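Uncharacterized protein (Thermotoga maritima, PDB 1VMJ) is of unknown function but belongs to the YjbQ (UPF0047) family, binds sodium in the crystal, and may act as a thiamin phosphate synthase. Local coordinates at residues R27-I31 / H72-E76. Sequence-based numbering, arbitrary orientation. Where two conformers were deposited one is given.
Sequences RREFI and HHDFE
This is a strand-to-helix packing contact near the surface, where strand 29-32, outermost within this chain in a three-stranded antiparallel sheet (order 29-32, 130-135, 60-65), faces helix 69-82. Arg27, in the loop before the strand, has helical backbone angles (phi/psi -60/-45); from Arg28 on the backbone is extended, while 72-76 is regular helix with Glu76 N bonded to His72 O at 3.1 Å. The short axes approach to 10.0 Å with their directions 140° apart, so the register runs backwards: Phe30 CA lies 7.4 Å from His72 CA, Arg28 CA 8.5 Å from Glu76 CA. Side chains alternate: Arg28 and Phe30 point toward the helix, Glu29 and Ile31 away. One helical turn, His72 to Glu76, meets the two-residue extended step from Phe30 back to Arg28. Helix 69-82 thus packs over the small antiparallel sheet, His72 also meeting the ring of Phe132 on strand 130-135. Phe30, chi1 m, fits against that turn: CE2 is 3.6 Å from His72 O, CZ 3.9 Å from Phe75 CB, and its ring sits obliquely to that of His72 (centroids 5.5 Å apart, planes at 45°). One turn further on, Arg28 (m, t, m) and Glu76 (t, p) form a bidentate salt bridge, Arg28 NE to Glu76 OE1 at 2.9 Å and Arg28 NH2 to Glu76 OE2 at 2.8 Å, both nearly linear. Arg28 NH1 makes a second salt bridge to Glu85, and Asp74 accepts hydrogen bonds from backbone N of Lys92 and sodium-site His93, both of a neighbouring subunit.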
# COMPACT_ATOMS: atom_id res chain seq x y z
N ARG A 27 -2.93 1.65 -23.91
CA ARG A 27 -3.79 1.75 -22.73
C ARG A 27 -3.06 1.36 -21.44
O ARG A 27 -3.24 2.01 -20.40
CB ARG A 27 -5.02 0.84 -22.91
CG ARG A 27 -6.06 0.98 -21.83
CD ARG A 27 -7.16 -0.01 -22.05
NE ARG A 27 -8.13 -0.04 -20.96
CZ ARG A 27 -9.29 0.59 -20.97
NH1 ARG A 27 -9.65 1.32 -22.02
NH2 ARG A 27 -10.11 0.49 -19.93
N ARG A 28 -2.33 0.25 -21.52
CA ARG A 28 -1.61 -0.27 -20.37
C ARG A 28 -0.12 -0.39 -20.69
O ARG A 28 0.25 -0.82 -21.79
CB ARG A 28 -2.15 -1.64 -19.94
CG ARG A 28 -3.63 -1.63 -19.56
CD ARG A 28 -4.05 -2.82 -18.72
NE ARG A 28 -4.21 -4.02 -19.54
CZ ARG A 28 -5.29 -4.30 -20.26
NH1 ARG A 28 -6.32 -3.47 -20.29
NH2 ARG A 28 -5.34 -5.41 -20.99
N GLU A 29 0.71 -0.07 -19.71
CA GLU A 29 2.16 -0.09 -19.84
C GLU A 29 2.82 -0.03 -18.48
O GLU A 29 2.29 0.62 -17.60
CB GLU A 29 2.65 1.08 -20.70
CG GLU A 29 4.15 0.99 -21.01
CD GLU A 29 4.68 2.08 -21.94
OE1 GLU A 29 3.88 2.88 -22.47
OE2 GLU A 29 5.93 2.09 -22.14
N PHE A 30 3.94 -0.73 -18.30
CA PHE A 30 4.79 -0.56 -17.13
C PHE A 30 6.04 0.20 -17.57
O PHE A 30 6.67 -0.17 -18.58
CB PHE A 30 5.18 -1.90 -16.53
CG PHE A 30 4.01 -2.73 -16.10
CD1 PHE A 30 3.21 -2.34 -15.04
CD2 PHE A 30 3.70 -3.92 -16.76
CE1 PHE A 30 2.13 -3.12 -14.65
CE2 PHE A 30 2.62 -4.69 -16.37
CZ PHE A 30 1.84 -4.30 -15.32
N ILE A 31 6.38 1.24 -16.84
CA ILE A 31 7.56 2.05 -17.15
C ILE A 31 8.49 2.09 -15.94
O ILE A 31 8.07 2.47 -14.87
CB ILE A 31 7.15 3.47 -17.55
CG1 ILE A 31 6.27 3.42 -18.80
CG2 ILE A 31 8.39 4.35 -17.79
CD1 ILE A 31 5.75 4.74 -19.24
N HIS A 72 6.49 -8.98 -16.25
CA HIS A 72 5.57 -7.95 -16.73
C HIS A 72 4.41 -8.55 -17.48
O HIS A 72 3.26 -8.16 -17.26
CB HIS A 72 6.30 -6.93 -17.58
CG HIS A 72 7.28 -6.13 -16.81
ND1 HIS A 72 8.15 -5.24 -17.41
CD2 HIS A 72 7.55 -6.08 -15.48
CE1 HIS A 72 8.90 -4.67 -16.49
NE2 HIS A 72 8.56 -5.16 -15.31
N HIS A 73 4.71 -9.52 -18.34
CA HIS A 73 3.67 -10.27 -19.00
C HIS A 73 2.75 -10.97 -17.99
O HIS A 73 1.53 -10.91 -18.09
CB HIS A 73 4.27 -11.29 -19.98
CG HIS A 73 3.25 -12.20 -20.57
ND1 HIS A 73 2.51 -11.87 -21.68
CD2 HIS A 73 2.81 -13.42 -20.17
CE1 HIS A 73 1.68 -12.85 -21.97
NE2 HIS A 73 1.85 -13.81 -21.07
N ASP A 74 3.35 -11.60 -16.98
CA ASP A 74 2.55 -12.28 -15.96
C ASP A 74 1.64 -11.32 -15.20
O ASP A 74 0.48 -11.65 -14.95
CB ASP A 74 3.47 -13.00 -14.96
CG ASP A 74 4.31 -14.10 -15.62
OD1 ASP A 74 3.87 -14.66 -16.65
OD2 ASP A 74 5.39 -14.42 -15.10
N PHE A 75 2.11 -10.12 -14.87
CA PHE A 75 1.25 -9.13 -14.21
C PHE A 75 0.07 -8.75 -15.12
O PHE A 75 -1.05 -8.61 -14.66
CB PHE A 75 2.03 -7.86 -13.79
CG PHE A 75 2.70 -7.97 -12.46
CD1 PHE A 75 1.97 -8.08 -11.30
CD2 PHE A 75 4.08 -7.87 -12.37
CE1 PHE A 75 2.62 -8.13 -10.06
CE2 PHE A 75 4.71 -7.94 -11.15
CZ PHE A 75 3.99 -8.06 -10.00
N GLU A 76 0.33 -8.55 -16.40
CA GLU A 76 -0.73 -8.21 -17.35
C GLU A 76 -1.82 -9.28 -17.35
O GLU A 76 -3.03 -8.98 -17.24
CB GLU A 76 -0.14 -8.00 -18.75
CG GLU A 76 -1.14 -8.12 -19.90
CD GLU A 76 -2.16 -7.00 -19.99
OE1 GLU A 76 -1.97 -5.93 -19.40
OE2 GLU A 76 -3.17 -7.21 -20.70